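PDB 3OBK: delta-aminolevulinic acid dehydratase from Toxoplasma gondii ME49, which catalyses the condensation of two molecules of 5-aminolevulinic acid to porphobilinogen, an early step of tetrapyrrole biosynthesis. Local coordinates for residues 47-52 with 288-293; 297-302 with 331-336. All blocks are in the same frame, centred on the assembly; numbering follows the deposited sequence.

Interaction 1: 47-52 with 288-293; sequences IYPLFV and VAYHVS. With PBG (3-[5-(aminomethyl)-4-(carboxymethyl)-1H-pyrrol-3-yl]propanoic acid), chain L.
The interior of the TIM barrel brings Ile47 and Pro49 of strand 46-53 up to Val288 and Tyr290 of strand 287-291. The two strands are not paired with each other: strand 328-331 lies between them, in parallel with both, so the CA atoms of Ile47 and Tyr290 stay 8.9 Å apart and side chains alone close the gap. Farther from the ligand, Ile47 CD1 meets Val288 CG1 at 3.7 Å, the two side chains crossing at about a right angle. Ile47 also packs on Leu35 of a neighbouring subunit. Nearer the ligand, the Tyr290 ring and the Pro49 ring approach from opposite directions. With CG swung anti to the backbone N (chi1 -154°), Tyr290 sends its hydroxyl end across to Pro49, whose CB lies 3.5 Å from OH; the polar bond of that hydroxyl goes to Tyr332. The same aromatic ring borders the porphobilinogen, its CE1 lying 3.5 Å from carboxylate oxygen O3A.

Where the strand gives way to helix 293-305, Ser293 takes hold of this carboxylate. Its backbone N donates to O3A over 2.9 Å (N-H...O 154°) and more weakly to O4A, while its OG, turned between N and the carbonyl carbon, donates to O4A over 2.8 Å. One residue thus supplies donors to both oxygens of the propionate, and its amide, right after the N-cap Val292, lies at the start of the helix, where the negative charge is probably stabilised.

Interaction 2: 297-302 with 331-336; sequences AMLKAA and TYYAKE. With PBG (3-[5-(aminomethyl)-4-(carboxymethyl)-1H-pyrrol-3-yl]propanoic acid), chain L.
Lys300 NZ has two polar partners, Glu310 in a salt bridge and a water that accepts from it over 3.2 Å and donates to Glu336 OE1 over 2.8 Å. The water thus spans the two segments where the charged atoms themselves stay apart. A bend at chi2 (-75°) carries the aliphatic part of Lys300 past the end of the Tyr333 side chain, with CG and CE both 3.5 Å from Tyr333 OH. That hydroxyl is hydrogen-bonded to Glu310 as well, so one carboxylate fixes the ends of both side chains. Beside the hydroxyl-bearing carbon, CE2 of Tyr333 touches Leu299 CD1 at 3.8 Å, an oblique approach.

Tyr333 sits within the turn, at the N-cap of helix 334-346: its N donates to Thr331 OG1 over 3.1 Å, an ST turn, and Ala334 N closes a type I turn on Thr331 O. Its neighbour Tyr332 turns to the ligand instead, where OH donates to porphobilinogen O3A over 2.6 Å, the acceptor lying at the ring edge, in plane. Strand 328-331 here passes into helix 334-346 beside helix 293-305, a strand-to-helix loop that contributes to the ligand pocket in the manner of TIM barrels.

Strand 287-291 of interaction 1 runs directly into helix 293-305 of interaction 2. The contacts have centres 10 Å apart, and both reach porphobilinogen, interaction 1 through Tyr290, Val292 and Ser293, interaction 2 through Tyr332. Strand 328-331 joins them: Ile47 O lies 2.9 Å from Thr331 N in a probable hydrogen bond, and Thr331 OG1 is also bonded to His291 ND1. Nearer the ligand, Pro49 O packs on Tyr332 CD1 at 3.4 Å. Segments 288-293 and 331-336 meet at O3A of the propionate, and the probable bond from Tyr290 OH to Tyr332 OH, at 3.0 Å, may help orient the Tyr332 hydroxyl.

Interaction 1: 47-52 with 288-293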
loop_
_atom_site.group_PDB
_atom_site.type_symbol
_atom_site.label_atom_id
_atom_site.label_comp_id
_atom_site.label_asym_id
_atom_site.label_seq_id
_atom_site.Cartn_x
_atom_site.Cartn_y
_atom_site.Cartn_z
ATOM N N ILE A 47 9.457 -5.478 -31.975
ATOM C CA ILE A 47 10.599 -6.316 -32.258
ATOM C C ILE A 47 10.155 -7.364 -33.282
ATOM O O ILE A 47 9.131 -8.039 -33.093
ATOM C CB ILE A 47 11.087 -7.035 -30.977
ATOM C CG1 ILE A 47 11.373 -6.038 -29.853
ATOM C CG2 ILE A 47 12.307 -7.780 -31.245
ATOM C CD1 ILE A 47 11.650 -6.671 -28.531
ATOM N N TYR A 48 10.923 -7.524 -34.354
ATOM C CA TYR A 48 10.539 -8.421 -35.435
ATOM C C TYR A 48 11.402 -9.679 -35.395
ATOM O O TYR A 48 12.623 -9.603 -35.563
ATOM C CB TYR A 48 10.726 -7.688 -36.774
ATOM C CG TYR A 48 10.205 -8.381 -38.022
ATOM C CD1 TYR A 48 9.139 -9.257 -37.962
ATOM C CD2 TYR A 48 10.750 -8.106 -39.273
ATOM C CE1 TYR A 48 8.643 -9.868 -39.097
ATOM C CE2 TYR A 48 10.244 -8.708 -40.441
ATOM C CZ TYR A 48 9.184 -9.595 -40.327
ATOM O OH TYR A 48 8.656 -10.253 -41.401
ATOM N N PRO A 49 10.785 -10.845 -35.166
ATOM C CA PRO A 49 11.597 -12.044 -35.069
ATOM C C PRO A 49 11.668 -12.831 -36.377
ATOM O O PRO A 49 10.633 -13.097 -36.985
ATOM C CB PRO A 49 10.894 -12.869 -33.966
ATOM C CG PRO A 49 9.693 -12.087 -33.541
ATOM C CD PRO A 49 9.431 -11.118 -34.681
ATOM N N LEU A 50 12.889 -13.187 -36.782
ATOM C CA LEU A 50 13.119 -13.840 -38.067
ATOM C C LEU A 50 13.922 -15.128 -37.927
ATOM O O LEU A 50 14.636 -15.345 -36.935
ATOM C CB LEU A 50 13.852 -12.908 -39.025
ATOM C CG LEU A 50 13.140 -11.584 -39.337
ATOM C CD1 LEU A 50 14.097 -10.602 -39.957
ATOM C CD2 LEU A 50 11.902 -11.848 -40.231
ATOM N N PHE A 51 13.763 -15.972 -38.944
ATOM C CA PHE A 51 14.404 -17.258 -39.011
ATOM C C PHE A 51 15.318 -17.278 -40.197
ATOM O O PHE A 51 14.906 -16.896 -41.309
ATOM C CB PHE A 51 13.361 -18.346 -39.214
ATOM C CG PHE A 51 12.367 -18.421 -38.122
ATOM C CD1 PHE A 51 12.676 -19.072 -36.936
ATOM C CD2 PHE A 51 11.134 -17.813 -38.252
ATOM C CE1 PHE A 51 11.743 -19.123 -35.911
ATOM C CE2 PHE A 51 10.215 -17.870 -37.237
ATOM C CZ PHE A 51 10.512 -18.516 -36.069
ATOM N N VAL A 52 16.543 -17.747 -39.960
ATOM C CA VAL A 52 17.526 -17.915 -41.017
ATOM C C VAL A 52 18.051 -19.345 -41.066
ATOM O O VAL A 52 18.257 -19.974 -40.036
ATOM C CB VAL A 52 18.718 -16.957 -40.852
ATOM C CG1 VAL A 52 19.361 -17.115 -39.502
ATOM C CG2 VAL A 52 19.745 -17.178 -41.992
ATOM N N VAL A 288 9.055 -6.469 -21.838
ATOM C CA VAL A 288 8.849 -6.931 -23.193
ATOM C C VAL A 288 7.908 -8.091 -23.120
ATOM O O VAL A 288 7.923 -8.847 -22.166
ATOM C CB VAL A 288 10.200 -7.363 -23.876
ATOM C CG1 VAL A 288 10.026 -7.520 -25.343
ATOM C CG2 VAL A 288 11.286 -6.334 -23.611
ATOM N N ALA A 289 7.052 -8.206 -24.117
ATOM C CA ALA A 289 6.120 -9.329 -24.236
ATOM C C ALA A 289 6.347 -10.007 -25.596
ATOM O O ALA A 289 6.766 -9.359 -26.533
ATOM C CB ALA A 289 4.719 -8.841 -24.089
ATOM N N TYR A 290 6.104 -11.311 -25.689
ATOM C CA TYR A 290 6.299 -12.047 -26.931
ATOM C C TYR A 290 4.954 -12.588 -27.414
ATOM O O TYR A 290 4.340 -13.439 -26.767
ATOM C CB TYR A 290 7.260 -13.198 -26.714
ATOM C CG TYR A 290 8.025 -13.653 -27.937
ATOM C CD1 TYR A 290 7.386 -14.041 -29.109
ATOM C CD2 TYR A 290 9.409 -13.746 -27.901
ATOM C CE1 TYR A 290 8.132 -14.499 -30.234
ATOM C CE2 TYR A 290 10.148 -14.176 -29.001
ATOM C CZ TYR A 290 9.518 -14.553 -30.153
ATOM O OH TYR A 290 10.318 -14.979 -31.193
ATOM N N HIS A 291 4.520 -12.063 -28.560
ATOM C CA HIS A 291 3.385 -12.563 -29.302
ATOM C C HIS A 291 3.872 -13.767 -30.117
ATOM O O HIS A 291 4.435 -13.585 -31.209
ATOM C CB HIS A 291 2.872 -11.452 -30.212
ATOM C CG HIS A 291 1.530 -11.710 -30.816
ATOM N ND1 HIS A 291 1.234 -11.376 -32.122
ATOM C CD2 HIS A 291 0.404 -12.251 -30.298
ATOM C CE1 HIS A 291 -0.026 -11.691 -32.375
ATOM N NE2 HIS A 291 -0.555 -12.219 -31.284
ATOM N N VAL A 292 3.675 -14.973 -29.586
ATOM C CA VAL A 292 4.409 -16.138 -30.046
ATOM C C VAL A 292 3.794 -16.805 -31.267
ATOM O O VAL A 292 2.639 -16.563 -31.613
ATOM C CB VAL A 292 4.539 -17.204 -28.951
ATOM C CG1 VAL A 292 5.112 -16.607 -27.687
ATOM C CG2 VAL A 292 3.205 -17.896 -28.696
ATOM N N SER A 293 4.588 -17.676 -31.898
ATOM C CA SER A 293 4.239 -18.308 -33.153
ATOM C C SER A 293 2.822 -18.858 -33.164
ATOM O O SER A 293 2.096 -18.712 -34.125
ATOM C CB SER A 293 5.216 -19.441 -33.412
ATOM O OG SER A 293 5.124 -20.452 -32.414
HETATM C CHA PBG L . 13.825 -21.538 -27.457
HETATM C C1A PBG L . 12.721 -20.654 -27.938
HETATM C C2A PBG L . 11.394 -21.022 -28.137
HETATM C C3A PBG L . 10.746 -19.883 -28.580
HETATM C C4A PBG L . 11.665 -18.850 -28.551
HETATM N NA PBG L . 12.857 -19.344 -28.188
HETATM C C5A PBG L . 10.779 -22.400 -28.084
HETATM C C6A PBG L . 10.679 -23.033 -26.764
HETATM O O1A PBG L . 11.420 -22.572 -25.856
HETATM O O2A PBG L . 9.951 -24.039 -26.604
HETATM C C7A PBG L . 9.329 -19.813 -29.000
HETATM C C8A PBG L . 8.903 -18.589 -29.720
HETATM C C9A PBG L . 7.604 -18.610 -30.412
HETATM O O3A PBG L . 7.437 -17.803 -31.322
HETATM O O4A PBG L . 6.798 -19.549 -30.331
HETATM N N1 PBG L . 14.411 -21.255 -26.187
#

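Interaction 2: 297-302 with 331-336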
loop_
_atom_site.group_PDB
_atom_site.type_symbol
_atom_site.label_atom_id
_atom_site.label_comp_id
_atom_site.label_asym_id
_atom_site.label_seq_id
_atom_site.Cartn_x
_atom_site.Cartn_y
_atom_site.Cartn_z
ATOM N N ALA A 297 -0.217 -17.874 -35.639
ATOM C CA ALA A 297 -0.935 -18.867 -36.444
ATOM C C ALA A 297 -2.442 -18.732 -36.268
ATOM O O ALA A 297 -3.196 -18.790 -37.243
ATOM C CB ALA A 297 -0.479 -20.264 -36.076
ATOM N N MET A 298 -2.888 -18.526 -35.036
ATOM C CA MET A 298 -4.309 -18.395 -34.789
ATOM C C MET A 298 -4.935 -17.234 -35.586
ATOM O O MET A 298 -5.985 -17.373 -36.206
ATOM C CB MET A 298 -4.565 -18.234 -33.296
ATOM C CG MET A 298 -4.582 -19.562 -32.554
ATOM S SD MET A 298 -4.600 -19.369 -30.743
ATOM C CE MET A 298 -6.157 -18.506 -30.523
ATOM N N LEU A 299 -4.265 -16.092 -35.555
ATOM C CA LEU A 299 -4.745 -14.887 -36.199
ATOM C C LEU A 299 -4.823 -15.127 -37.681
ATOM O O LEU A 299 -5.860 -14.856 -38.287
ATOM C CB LEU A 299 -3.808 -13.699 -35.909
ATOM C CG LEU A 299 -4.267 -12.729 -34.818
ATOM C CD1 LEU A 299 -3.289 -11.606 -34.517
ATOM C CD2 LEU A 299 -5.599 -12.130 -35.239
ATOM N N LYS A 300 -3.715 -15.619 -38.247
ATOM C CA LYS A 300 -3.636 -15.953 -39.686
ATOM C C LYS A 300 -4.673 -16.961 -40.119
ATOM O O LYS A 300 -5.339 -16.792 -41.140
ATOM C CB LYS A 300 -2.272 -16.544 -40.044
ATOM C CG LYS A 300 -1.194 -15.521 -40.307
ATOM C CD LYS A 300 -1.355 -14.820 -41.697
ATOM C CE LYS A 300 -0.352 -13.649 -41.817
ATOM N NZ LYS A 300 -0.536 -12.832 -43.018
ATOM N N ALA A 301 -4.791 -18.021 -39.343
ATOM C CA ALA A 301 -5.763 -19.050 -39.628
ATOM C C ALA A 301 -7.099 -18.383 -39.789
ATOM O O ALA A 301 -7.797 -18.618 -40.775
ATOM C CB ALA A 301 -5.799 -20.053 -38.540
ATOM N N ALA A 302 -7.447 -17.520 -38.850
ATOM C CA ALA A 302 -8.771 -16.940 -38.832
ATOM C C ALA A 302 -8.902 -15.967 -39.950
ATOM O O ALA A 302 -9.906 -15.949 -40.634
ATOM C CB ALA A 302 -9.060 -16.258 -37.501
ATOM N N THR A 331 6.880 -9.519 -32.145
ATOM C CA THR A 331 5.734 -10.079 -32.867
ATOM C C THR A 331 6.045 -10.339 -34.312
ATOM O O THR A 331 6.652 -9.509 -34.943
ATOM C CB THR A 331 4.463 -9.172 -32.753
ATOM O OG1 THR A 331 3.420 -9.676 -33.601
ATOM C CG2 THR A 331 4.784 -7.740 -33.122
ATOM N N TYR A 332 5.595 -11.484 -34.841
ATOM C CA TYR A 332 5.809 -11.828 -36.250
ATOM C C TYR A 332 4.991 -10.900 -37.161
ATOM O O TYR A 332 5.257 -10.822 -38.366
ATOM C CB TYR A 332 5.525 -13.320 -36.504
ATOM C CG TYR A 332 6.394 -14.204 -35.642
ATOM C CD1 TYR A 332 7.717 -14.421 -35.955
ATOM C CD2 TYR A 332 5.900 -14.767 -34.475
ATOM C CE1 TYR A 332 8.506 -15.200 -35.167
ATOM C CE2 TYR A 332 6.676 -15.552 -33.668
ATOM C CZ TYR A 332 7.997 -15.772 -34.006
ATOM O OH TYR A 332 8.798 -16.553 -33.184
ATOM N N TYR A 333 4.040 -10.160 -36.591
ATOM C CA TYR A 333 3.328 -9.094 -37.336
ATOM C C TYR A 333 4.018 -7.715 -37.315
ATOM O O TYR A 333 3.440 -6.734 -37.752
ATOM C CB TYR A 333 1.905 -8.914 -36.780
ATOM C CG TYR A 333 0.886 -9.829 -37.377
ATOM C CD1 TYR A 333 0.457 -9.674 -38.689
ATOM C CD2 TYR A 333 0.319 -10.829 -36.631
ATOM C CE1 TYR A 333 -0.511 -10.524 -39.229
ATOM C CE2 TYR A 333 -0.639 -11.690 -37.169
ATOM C CZ TYR A 333 -1.052 -11.535 -38.449
ATOM O OH TYR A 333 -2.007 -12.405 -38.935
ATOM N N ALA A 334 5.252 -7.633 -36.830
ATOM C CA ALA A 334 5.889 -6.333 -36.613
ATOM C C ALA A 334 6.002 -5.576 -37.909
ATOM O O ALA A 334 5.568 -4.436 -38.001
ATOM C CB ALA A 334 7.235 -6.499 -35.997
ATOM N N LYS A 335 6.545 -6.223 -38.934
ATOM C CA LYS A 335 6.686 -5.544 -40.219
ATOM C C LYS A 335 5.327 -5.136 -40.751
ATOM O O LYS A 335 5.133 -4.029 -41.261
ATOM C CB LYS A 335 7.404 -6.420 -41.236
ATOM C CG LYS A 335 7.614 -5.727 -42.584
ATOM C CD LYS A 335 8.240 -6.632 -43.631
ATOM C CE LYS A 335 7.214 -7.512 -44.389
ATOM N NZ LYS A 335 7.838 -8.594 -45.235
ATOM N N GLU A 336 4.369 -6.029 -40.635
ATOM C CA GLU A 336 3.096 -5.755 -41.247
ATOM C C GLU A 336 2.400 -4.616 -40.532
ATOM O O GLU A 336 1.783 -3.771 -41.169
ATOM C CB GLU A 336 2.230 -6.988 -41.235
ATOM C CG GLU A 336 1.181 -6.952 -42.328
ATOM C CD GLU A 336 1.654 -7.654 -43.561
ATOM O OE1 GLU A 336 1.708 -8.904 -43.515
ATOM O OE2 GLU A 336 1.969 -6.966 -44.536
HETATM C CHA PBG L . 13.825 -21.538 -27.457
HETATM C C1A PBG L . 12.721 -20.654 -27.938
HETATM C C2A PBG L . 11.394 -21.022 -28.137
HETATM C C3A PBG L . 10.746 -19.883 -28.580
HETATM C C4A PBG L . 11.665 -18.850 -28.551
HETATM N NA PBG L . 12.857 -19.344 -28.188
HETATM C C5A PBG L . 10.779 -22.400 -28.084
HETATM C C6A PBG L . 10.679 -23.033 -26.764
HETATM O O1A PBG L . 11.420 -22.572 -25.856
HETATM O O2A PBG L . 9.951 -24.039 -26.604
HETATM C C7A PBG L . 9.329 -19.813 -29.000
HETATM C C8A PBG L . 8.903 -18.589 -29.720
HETATM C C9A PBG L . 7.604 -18.610 -30.412
HETATM O O3A PBG L . 7.437 -17.803 -31.322
HETATM O O4A PBG L . 6.798 -19.549 -30.331
HETATM N N1 PBG L . 14.411 -21.255 -26.187
HETATM O O HOH W 1 2.410 -11.601 -43.134
#